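Conserved hypothetical protein (Staphylococcus aureus subsp. aureus, PDB 2AP3) is of unknown function but, as a helical member of the putative cell-wall binding lipoprotein family, may associate with the cell wall. Local coordinates at residues E44-K49 against D76-E81; K137-S142 against Q169-L174; K144-Y149 against E162-I167. All blocks are in the same frame, centred on the assembly; numbering follows the deposited sequence.

Interaction 1: E44-K49 against D76-E81; sequences ELDEKK and DDRLKE
L45 and R78 meet in a surface contact between two neighbouring antiparallel helices, 33-50 and 61-96, whose axes run 10.2 Å apart here at an angle of 172°. The two side chains slide past each other in opposite directions, and CB of L45 rests 3.6 Å from CG of R78. The leucine's other neighbour is D77: CD2 of L45 lies 3.9 Å from CB of D77, the two side chains crossing at about a right angle, while the carboxylate of D77 is paired with K73 on its own helix.

R78 touches L45, D46 and K49 in turn. Its chain is extended through CD and then bends at chi3 (-71°), which turns NE out of the line of the aliphatic part. K49 crosses it at about a right angle and lays CD over one face of the guanidinium, toward the rim, 3.6 Å from NH2 of R78. This is a helical hairpin within an all-helical bundle, and R78 also reaches a third helix, 109-150, where E143 forms a salt bridge with NH2. The carboxylate of E143 may offset the like charges of K49 and R78; NE of R78 is bonded to N74.

D46 crosses R78 at about a right angle, its carboxylate plane turned 64° from the guanidinium, and its OD1 comes nearest to CD of R78, 3.3 Å away. OD1 of D46 stands 3.9 Å from NH1 of R78, a long salt bridge, and a water closes the gap: it donates to OD1 of D46 at 2.7 Å and accepts from NH1 of R78 at 2.9 Å, lying in plane at the guanidinium edge.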
loop_
_atom_site.group_PDB
_atom_site.type_symbol
_atom_site.label_atom_id
_atom_site.label_comp_id
_atom_site.label_asym_id
_atom_site.label_seq_id
_atom_site.Cartn_x
_atom_site.Cartn_y
_atom_site.Cartn_z
ATOM N N GLU A 44 4.469 -11.435 9.628
ATOM C CA GLU A 44 4.670 -12.161 10.874
ATOM C C GLU A 44 3.343 -12.340 11.609
ATOM O O GLU A 44 3.044 -13.436 12.100
ATOM C CB GLU A 44 5.703 -11.467 11.757
ATOM C CG GLU A 44 7.103 -11.361 11.144
ATOM C CD GLU A 44 7.912 -12.646 11.229
ATOM O OE1 GLU A 44 7.482 -13.582 11.931
ATOM O OE2 GLU A 44 9.002 -12.700 10.598
ATOM N N LEU A 45 2.529 -11.276 11.638
ATOM C CA LEU A 45 1.231 -11.362 12.289
ATOM C C LEU A 45 0.294 -12.347 11.590
ATOM O O LEU A 45 -0.441 -13.085 12.252
ATOM C CB LEU A 45 0.601 -9.967 12.365
ATOM C CG LEU A 45 1.232 -9.074 13.441
ATOM C CD1 LEU A 45 0.883 -7.602 13.179
ATOM C CD2 LEU A 45 0.807 -9.507 14.840
ATOM N N ASP A 46 0.389 -12.398 10.260
ATOM C CA ASP A 46 -0.437 -13.312 9.445
ATOM C C ASP A 46 -0.023 -14.755 9.778
ATOM O O ASP A 46 -0.868 -15.644 9.888
ATOM C CB ASP A 46 -0.219 -13.066 7.943
ATOM C CG ASP A 46 -0.925 -11.811 7.414
ATOM O OD1 ASP A 46 -1.854 -11.351 8.064
ATOM O OD2 ASP A 46 -0.562 -11.337 6.315
ATOM N N GLU A 47 1.278 -14.983 9.965
ATOM C CA GLU A 47 1.730 -16.327 10.319
ATOM C C GLU A 47 1.277 -16.741 11.712
ATOM O O GLU A 47 0.861 -17.887 11.914
ATOM C CB GLU A 47 3.252 -16.458 10.165
ATOM C CG GLU A 47 3.686 -16.499 8.708
ATOM C CD GLU A 47 2.981 -17.593 7.901
ATOM O OE1 GLU A 47 3.105 -18.785 8.273
ATOM O OE2 GLU A 47 2.302 -17.264 6.912
ATOM N N LYS A 48 1.264 -15.788 12.647
ATOM C CA LYS A 48 0.795 -16.078 13.996
ATOM C C LYS A 48 -0.700 -16.406 13.992
ATOM O O LYS A 48 -1.135 -17.325 14.681
ATOM C CB LYS A 48 1.083 -14.909 14.932
ATOM C CG LYS A 48 2.500 -14.881 15.465
ATOM C CD LYS A 48 2.637 -13.723 16.439
ATOM C CE LYS A 48 4.062 -13.525 16.893
ATOM N NZ LYS A 48 5.033 -13.132 15.814
ATOM N N LYS A 49 -1.454 -15.656 13.185
ATOM C CA LYS A 49 -2.895 -15.889 13.010
ATOM C C LYS A 49 -3.137 -17.308 12.550
ATOM O O LYS A 49 -3.965 -18.001 13.136
ATOM C CB LYS A 49 -3.481 -14.906 11.989
ATOM C CG LYS A 49 -5.002 -15.016 11.856
ATOM C CD LYS A 49 -5.478 -14.017 10.816
ATOM C CE LYS A 49 -6.950 -14.171 10.469
ATOM N NZ LYS A 49 -7.177 -15.361 9.594
ATOM N N ASP A 76 -6.632 -6.423 15.411
ATOM C CA ASP A 76 -6.245 -5.065 15.864
ATOM C C ASP A 76 -4.775 -4.765 15.573
ATOM O O ASP A 76 -4.429 -3.660 15.135
ATOM C CB ASP A 76 -6.544 -4.839 17.359
ATOM C CG ASP A 76 -8.008 -4.809 17.655
ATOM O OD1 ASP A 76 -8.816 -4.446 16.775
ATOM O OD2 ASP A 76 -8.363 -5.138 18.812
ATOM N N ASP A 77 -3.920 -5.756 15.800
ATOM C CA ASP A 77 -2.487 -5.558 15.668
ATOM C C ASP A 77 -2.125 -5.320 14.211
ATOM O O ASP A 77 -1.278 -4.490 13.894
ATOM C CB ASP A 77 -1.733 -6.804 16.175
ATOM C CG ASP A 77 -1.732 -6.922 17.679
ATOM O OD1 ASP A 77 -2.112 -5.960 18.373
ATOM O OD2 ASP A 77 -1.361 -8.033 18.147
ATOM N N ARG A 78 -2.775 -6.054 13.319
ATOM C CA ARG A 78 -2.502 -5.880 11.893
ATOM C C ARG A 78 -2.978 -4.519 11.415
ATOM O O ARG A 78 -2.263 -3.809 10.714
ATOM C CB ARG A 78 -3.135 -7.014 11.084
ATOM C CG ARG A 78 -2.371 -8.327 11.271
ATOM C CD ARG A 78 -3.015 -9.486 10.489
ATOM N NE ARG A 78 -4.298 -9.928 11.044
ATOM C CZ ARG A 78 -5.394 -10.149 10.325
ATOM N NH1 ARG A 78 -5.396 -9.981 9.006
ATOM N NH2 ARG A 78 -6.499 -10.566 10.940
ATOM N N LEU A 79 -4.177 -4.118 11.836
ATOM C CA LEU A 79 -4.641 -2.780 11.493
ATOM C C LEU A 79 -3.746 -1.673 12.052
ATOM O O LEU A 79 -3.483 -0.658 11.370
ATOM C CB LEU A 79 -6.072 -2.592 11.997
ATOM C CG LEU A 79 -7.124 -3.399 11.251
ATOM C CD1 LEU A 79 -8.438 -3.466 12.039
ATOM C CD2 LEU A 79 -7.366 -2.841 9.806
ATOM N N LYS A 80 -3.267 -1.849 13.273
ATOM C CA LYS A 80 -2.419 -0.834 13.895
ATOM C C LYS A 80 -1.105 -0.726 13.106
ATOM O O LYS A 80 -0.644 0.384 12.761
ATOM C CB LYS A 80 -2.164 -1.188 15.355
ATOM C CG LYS A 80 -1.308 -0.178 16.126
ATOM C CD LYS A 80 -1.911 1.228 16.088
ATOM C CE LYS A 80 -3.263 1.261 16.808
ATOM N NZ LYS A 80 -3.951 2.601 16.760
ATOM N N GLU A 81 -0.490 -1.867 12.804
ATOM C CA GLU A 81 0.732 -1.840 12.011
ATOM C C GLU A 81 0.477 -1.197 10.644
ATOM O O GLU A 81 1.284 -0.391 10.163
ATOM C CB GLU A 81 1.308 -3.268 11.896
ATOM C CG GLU A 81 2.697 -3.355 11.286
ATOM C CD GLU A 81 3.771 -2.538 12.007
ATOM O OE1 GLU A 81 3.718 -2.326 13.250
ATOM O OE2 GLU A 81 4.716 -2.142 11.307
HETATM O O HOH W 1 -3.332 -9.270 7.063
#

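Interaction 2: K137-S142 against Q169-L174; sequences KKAVNS and QNYKKL
OG of S142 is gripped from two helices at once: it donates to O of A139, one turn back on its own helix, at 2.6 Å, and accepts from ND2 of N170 across the interface at 3.1 Å. The helices are 109-150 and 157-195, an antiparallel helical hairpin of the bundle. The bond from N170 is fairly straight, 159° at the hydrogen, and OG lies nearly in the amide plane of N170. With chi1 of 67°, OG of S142 sits between the backbone N and the carbonyl carbon, from where it meets both partners.

The two helices come close here, with axes 8.8 Å apart crossing at -160°. The small A139 is consistent with this close approach: its CA lies 5.1 Å from CA of N170, with CB of N170 set against it. The methyl of A139 lies over one face of the Y171 ring in a CH-pi contact, CB of A139 being 3.9 Å from the ring centroid and displaced toward the hydroxyl end, with CZ its nearest ring atom. The phenol oxygen beyond is hydrogen-bonded to E143, the residue after S142 on helix 109-150, so the ring is tied at its tip to the helix it packs on. V140, pointing away from this interface, packs on R78 and L79 of helix 61-96.

The carbonyl end of the N170 amide is met by K138, whose chain crosses it at about a right angle. K138 is extended out to CE and turns only at its last torsion. Its ammonium and that of K173 are like charges 4.4 Å apart, NZ to NZ, while CE of K138 lies 3.1 Å from OD1 of N170.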
loop_
_atom_site.group_PDB
_atom_site.type_symbol
_atom_site.label_atom_id
_atom_site.label_comp_id
_atom_site.label_asym_id
_atom_site.label_seq_id
_atom_site.Cartn_x
_atom_site.Cartn_y
_atom_site.Cartn_z
ATOM N N LYS A 137 -8.281 -2.569 5.027
ATOM C CA LYS A 137 -8.952 -2.371 6.325
ATOM C C LYS A 137 -10.338 -3.036 6.400
ATOM O O LYS A 137 -10.690 -3.640 7.425
ATOM C CB LYS A 137 -9.039 -0.888 6.658
ATOM C CG LYS A 137 -7.672 -0.290 6.917
ATOM C CD LYS A 137 -7.789 1.162 7.440
ATOM C CE LYS A 137 -8.097 2.124 6.358
ATOM N NZ LYS A 137 -7.987 3.507 6.942
ATOM N N LYS A 138 -11.091 -2.965 5.308
ATOM C CA LYS A 138 -12.413 -3.581 5.290
ATOM C C LYS A 138 -12.261 -5.085 5.505
ATOM O O LYS A 138 -12.995 -5.694 6.282
ATOM C CB LYS A 138 -13.120 -3.277 3.964
ATOM C CG LYS A 138 -14.540 -3.732 3.941
ATOM C CD LYS A 138 -15.120 -3.550 2.558
ATOM C CE LYS A 138 -16.501 -4.109 2.471
ATOM N NZ LYS A 138 -17.442 -3.238 3.172
ATOM N N ALA A 139 -11.292 -5.671 4.808
ATOM C CA ALA A 139 -11.089 -7.126 4.909
ATOM C C ALA A 139 -10.713 -7.526 6.351
ATOM O O ALA A 139 -11.330 -8.427 6.940
ATOM C CB ALA A 139 -10.031 -7.569 3.920
ATOM N N VAL A 140 -9.711 -6.864 6.936
ATOM C CA VAL A 140 -9.239 -7.224 8.294
ATOM C C VAL A 140 -10.317 -6.946 9.329
ATOM O O VAL A 140 -10.563 -7.772 10.221
ATOM C CB VAL A 140 -7.918 -6.506 8.656
ATOM C CG1 VAL A 140 -7.483 -6.884 10.051
ATOM C CG2 VAL A 140 -6.854 -6.866 7.657
ATOM N N ASN A 141 -11.029 -5.835 9.164
ATOM C CA ASN A 141 -12.164 -5.575 10.025
ATOM C C ASN A 141 -13.247 -6.643 9.924
ATOM O O ASN A 141 -13.843 -6.981 10.943
ATOM C CB ASN A 141 -12.707 -4.176 9.793
ATOM C CG ASN A 141 -11.892 -3.113 10.536
ATOM O OD1 ASN A 141 -11.317 -2.172 9.938
ATOM N ND2 ASN A 141 -11.835 -3.254 11.844
ATOM N N SER A 142 -13.474 -7.203 8.729
ATOM C CA SER A 142 -14.506 -8.258 8.589
ATOM C C SER A 142 -14.082 -9.581 9.261
ATOM O O SER A 142 -14.936 -10.354 9.731
ATOM C CB SER A 142 -14.914 -8.465 7.127
ATOM O OG SER A 142 -13.838 -9.001 6.408
ATOM N N GLN A 169 -15.666 -12.180 0.180
ATOM C CA GLN A 169 -15.991 -11.171 -0.828
ATOM C C GLN A 169 -15.039 -9.971 -0.708
ATOM O O GLN A 169 -14.585 -9.384 -1.714
ATOM C CB GLN A 169 -17.441 -10.697 -0.705
ATOM C CG GLN A 169 -17.847 -9.758 -1.834
ATOM C CD GLN A 169 -17.456 -10.311 -3.201
ATOM O OE1 GLN A 169 -17.881 -11.404 -3.584
ATOM N NE2 GLN A 169 -16.626 -9.563 -3.933
ATOM N N ASN A 170 -14.741 -9.616 0.533
ATOM C CA ASN A 170 -13.824 -8.523 0.799
ATOM C C ASN A 170 -12.435 -8.803 0.293
ATOM O O ASN A 170 -11.754 -7.891 -0.194
ATOM C CB ASN A 170 -13.818 -8.189 2.288
ATOM C CG ASN A 170 -15.132 -7.616 2.742
ATOM O OD1 ASN A 170 -15.942 -7.155 1.924
ATOM N ND2 ASN A 170 -15.360 -7.640 4.047
ATOM N N TYR A 171 -12.028 -10.072 0.366
ATOM C CA TYR A 171 -10.713 -10.453 -0.170
ATOM C C TYR A 171 -10.698 -10.476 -1.703
ATOM O O TYR A 171 -9.663 -10.167 -2.301
ATOM C CB TYR A 171 -10.178 -11.742 0.462
ATOM C CG TYR A 171 -9.485 -11.444 1.768
ATOM C CD1 TYR A 171 -8.260 -10.790 1.780
ATOM C CD2 TYR A 171 -10.082 -11.739 2.988
ATOM C CE1 TYR A 171 -7.628 -10.473 2.974
ATOM C CE2 TYR A 171 -9.465 -11.435 4.181
ATOM C CZ TYR A 171 -8.224 -10.800 4.170
ATOM O OH TYR A 171 -7.596 -10.483 5.354
ATOM N N LYS A 172 -11.832 -10.798 -2.329
ATOM C CA LYS A 172 -11.950 -10.758 -3.796
ATOM C C LYS A 172 -11.741 -9.327 -4.245
ATOM O O LYS A 172 -10.990 -9.057 -5.177
ATOM C CB LYS A 172 -13.316 -11.248 -4.285
ATOM C CG LYS A 172 -13.503 -12.773 -4.298
ATOM C CD LYS A 172 -14.857 -13.122 -4.882
ATOM C CE LYS A 172 -15.276 -14.557 -4.493
ATOM N NZ LYS A 172 -14.931 -15.594 -5.505
ATOM N N LYS A 173 -12.410 -8.411 -3.559
ATOM C CA LYS A 173 -12.277 -7.000 -3.851
ATOM C C LYS A 173 -10.860 -6.487 -3.579
ATOM O O LYS A 173 -10.333 -5.668 -4.352
ATOM C CB LYS A 173 -13.297 -6.221 -3.044
ATOM C CG LYS A 173 -14.747 -6.503 -3.421
ATOM C CD LYS A 173 -15.637 -5.358 -2.940
ATOM C CE LYS A 173 -15.794 -5.327 -1.416
ATOM N NZ LYS A 173 -15.989 -3.920 -0.945
ATOM N N LEU A 174 -10.241 -6.950 -2.491
ATOM C CA LEU A 174 -8.881 -6.521 -2.177
ATOM C C LEU A 174 -7.918 -6.962 -3.286
ATOM O O LEU A 174 -7.028 -6.190 -3.674
ATOM C CB LEU A 174 -8.433 -7.027 -0.804
ATOM C CG LEU A 174 -6.972 -6.800 -0.375
ATOM C CD1 LEU A 174 -6.623 -5.303 -0.357
ATOM C CD2 LEU A 174 -6.688 -7.495 0.947
#

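Interaction 3: K144-Y149 against E162-I167; sequences KTLFKY and EKSKAI
K163 lays the end of its chain over one face of the Y149 ring, where helix 109-150 runs into the connection and helix 157-195 comes back out of it, antiparallel. This is the helical hairpin near its connecting end, with the axes 9.5 Å apart.

The lysine leaves its backbone with CG anti to the carbonyl carbon (chi1 -65°) and stays extended as far as CE, then bends at chi4 (-48°), which places NZ. It crosses the tyrosine at about a right angle. CE of K163 is the atom pressed on the ring: it lies 3.4 Å from CG of Y149, and 3.6 Å from the ring centroid as a CH-pi contact, offset toward the CG and CD1 rim. NZ of K163 stays over the same face at 4.9 Å from the centroid, a cation-pi interaction, so the methylene is in closer touch with the ring than the charge is. On the other side of the pair, CG of Y149 stands anti to its backbone N (chi1 172°), which brings that ring atom up against CE of K163. The hydroxyl of Y149 is bonded to the backbone N of T156 in the connection between the helices, which ties the far end of the ring as well.

One turn earlier on helix 109-150, L146 packs on K163, S164 and I167. Its two methyls divide the work: CD1 of L146 faces CB of K163 at 4.0 Å, and CD2 faces S164 and I167. The hydroxyl of S164 is bonded to O of V160 on its own helix. I167 crosses L146 at about a right angle, with CD1 of I167 3.8 Å from CD2 of L146.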
loop_
_atom_site.group_PDB
_atom_site.type_symbol
_atom_site.label_atom_id
_atom_site.label_comp_id
_atom_site.label_asym_id
_atom_site.label_seq_id
_atom_site.Cartn_x
_atom_site.Cartn_y
_atom_site.Cartn_z
ATOM N N LYS A 144 -12.191 -9.460 12.086
ATOM C CA LYS A 144 -12.484 -9.057 13.451
ATOM C C LYS A 144 -13.971 -9.264 13.817
ATOM O O LYS A 144 -14.297 -9.770 14.889
ATOM C CB LYS A 144 -11.997 -7.642 13.740
ATOM C CG LYS A 144 -12.204 -7.249 15.233
ATOM C CD LYS A 144 -11.646 -5.860 15.597
ATOM C CE LYS A 144 -12.099 -5.415 17.002
ATOM N NZ LYS A 144 -11.536 -4.059 17.292
ATOM N N THR A 145 -14.870 -8.891 12.910
ATOM C CA THR A 145 -16.305 -9.080 13.122
ATOM C C THR A 145 -16.651 -10.567 13.349
ATOM O O THR A 145 -17.422 -10.902 14.245
ATOM C CB THR A 145 -17.059 -8.496 11.931
ATOM O OG1 THR A 145 -16.867 -7.082 11.940
ATOM C CG2 THR A 145 -18.535 -8.800 11.994
ATOM N N LEU A 146 -16.056 -11.447 12.551
ATOM C CA LEU A 146 -16.271 -12.880 12.785
ATOM C C LEU A 146 -15.728 -13.280 14.159
ATOM O O LEU A 146 -16.397 -14.012 14.889
ATOM C CB LEU A 146 -15.643 -13.712 11.683
ATOM C CG LEU A 146 -15.566 -15.233 11.901
ATOM C CD1 LEU A 146 -16.966 -15.820 12.179
ATOM C CD2 LEU A 146 -14.901 -15.941 10.732
ATOM N N PHE A 147 -14.535 -12.815 14.509
ATOM C CA PHE A 147 -13.962 -13.251 15.791
ATOM C C PHE A 147 -14.751 -12.755 16.993
ATOM O O PHE A 147 -14.904 -13.505 17.980
ATOM C CB PHE A 147 -12.470 -12.889 15.895
ATOM C CG PHE A 147 -11.644 -13.376 14.735
ATOM C CD1 PHE A 147 -11.886 -14.616 14.153
ATOM C CD2 PHE A 147 -10.640 -12.570 14.204
ATOM C CE1 PHE A 147 -11.130 -15.076 13.045
ATOM C CE2 PHE A 147 -9.883 -13.008 13.095
ATOM C CZ PHE A 147 -10.124 -14.277 12.530
ATOM N N LYS A 148 -15.274 -11.531 16.917
ATOM C CA LYS A 148 -16.140 -11.015 17.978
ATOM C C LYS A 148 -17.395 -11.870 18.130
ATOM O O LYS A 148 -17.860 -12.126 19.252
ATOM C CB LYS A 148 -16.523 -9.575 17.712
ATOM C CG LYS A 148 -15.404 -8.591 18.014
ATOM C CD LYS A 148 -15.868 -7.103 17.887
ATOM C CE LYS A 148 -17.042 -6.716 18.813
ATOM N NZ LYS A 148 -17.459 -5.306 18.572
ATOM N N TYR A 149 -17.936 -12.325 17.000
ATOM C CA TYR A 149 -19.100 -13.200 17.037
ATOM C C TYR A 149 -18.780 -14.511 17.769
ATOM O O TYR A 149 -19.576 -15.022 18.548
ATOM C CB TYR A 149 -19.612 -13.422 15.612
ATOM C CG TYR A 149 -20.701 -14.465 15.487
ATOM C CD1 TYR A 149 -21.984 -14.235 15.978
ATOM C CD2 TYR A 149 -20.442 -15.675 14.862
ATOM C CE1 TYR A 149 -22.972 -15.198 15.857
ATOM C CE2 TYR A 149 -21.442 -16.652 14.726
ATOM C CZ TYR A 149 -22.705 -16.398 15.233
ATOM O OH TYR A 149 -23.713 -17.341 15.126
ATOM N N GLU A 162 -22.061 -17.161 7.376
ATOM C CA GLU A 162 -22.576 -15.884 6.878
ATOM C C GLU A 162 -21.517 -14.805 7.012
ATOM O O GLU A 162 -21.364 -13.949 6.139
ATOM C CB GLU A 162 -23.827 -15.500 7.663
ATOM C CG GLU A 162 -24.499 -14.193 7.227
ATOM C CD GLU A 162 -25.633 -13.793 8.156
ATOM O OE1 GLU A 162 -26.068 -14.630 8.982
ATOM O OE2 GLU A 162 -26.087 -12.629 8.066
ATOM N N LYS A 163 -20.758 -14.853 8.093
ATOM C CA LYS A 163 -19.694 -13.868 8.278
ATOM C C LYS A 163 -18.461 -14.169 7.438
ATOM O O LYS A 163 -17.719 -13.251 7.033
ATOM C CB LYS A 163 -19.384 -13.727 9.763
ATOM C CG LYS A 163 -20.586 -13.150 10.482
ATOM C CD LYS A 163 -20.472 -13.145 11.981
ATOM C CE LYS A 163 -21.849 -12.996 12.642
ATOM N NZ LYS A 163 -22.706 -11.908 12.089
ATOM N N SER A 164 -18.248 -15.457 7.173
ATOM C CA SER A 164 -17.164 -15.938 6.335
ATOM C C SER A 164 -17.299 -15.511 4.871
ATOM O O SER A 164 -16.328 -15.074 4.259
ATOM C CB SER A 164 -17.103 -17.451 6.403
ATOM O OG SER A 164 -16.523 -17.860 7.617
ATOM N N LYS A 165 -18.493 -15.665 4.307
ATOM C CA LYS A 165 -18.726 -15.201 2.926
ATOM C C LYS A 165 -18.368 -13.712 2.725
ATOM O O LYS A 165 -17.773 -13.347 1.699
ATOM C CB LYS A 165 -20.146 -15.543 2.417
ATOM C CG LYS A 165 -21.304 -15.202 3.355
ATOM C CD LYS A 165 -22.673 -15.183 2.660
ATOM C CE LYS A 165 -23.807 -14.986 3.678
ATOM N NZ LYS A 165 -25.068 -14.442 3.104
ATOM N N ALA A 166 -18.689 -12.865 3.707
ATOM C CA ALA A 166 -18.339 -11.438 3.642
ATOM C C ALA A 166 -16.817 -11.226 3.622
ATOM O O ALA A 166 -16.311 -10.412 2.837
ATOM C CB ALA A 166 -18.956 -10.688 4.789
ATOM N N ILE A 167 -16.107 -11.961 4.478
ATOM C CA ILE A 167 -14.645 -11.976 4.444
ATOM C C ILE A 167 -14.146 -12.377 3.039
ATOM O O ILE A 167 -13.325 -11.680 2.448
ATOM C CB ILE A 167 -14.040 -12.906 5.533
ATOM C CG1 ILE A 167 -14.459 -12.417 6.909
ATOM C CG2 ILE A 167 -12.524 -12.975 5.420
ATOM C CD1 ILE A 167 -14.171 -13.422 8.037
#

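How the interactions relate
Interactions 2 and 3 hold the same pair, helices 109-150 and 157-195, with interaction 3 nested nearer the turn and their centres 11 Å apart; interaction 1 joins helices 33-50 and 61-96. Interaction 2 is partly buried, and its small residues and inter-helix hydrogen bond go with the closest axes of the three. The other two are surface contacts built on long cationic chains: an arginine with a carboxylate and a water in interaction 1, a lysine over an aromatic face in interaction 3. The hairpins meet along helix 109-150, where K49 packs on F147 and D76 forms a salt bridge with K144, while I167 packs against S142 between interactions 2 and 3.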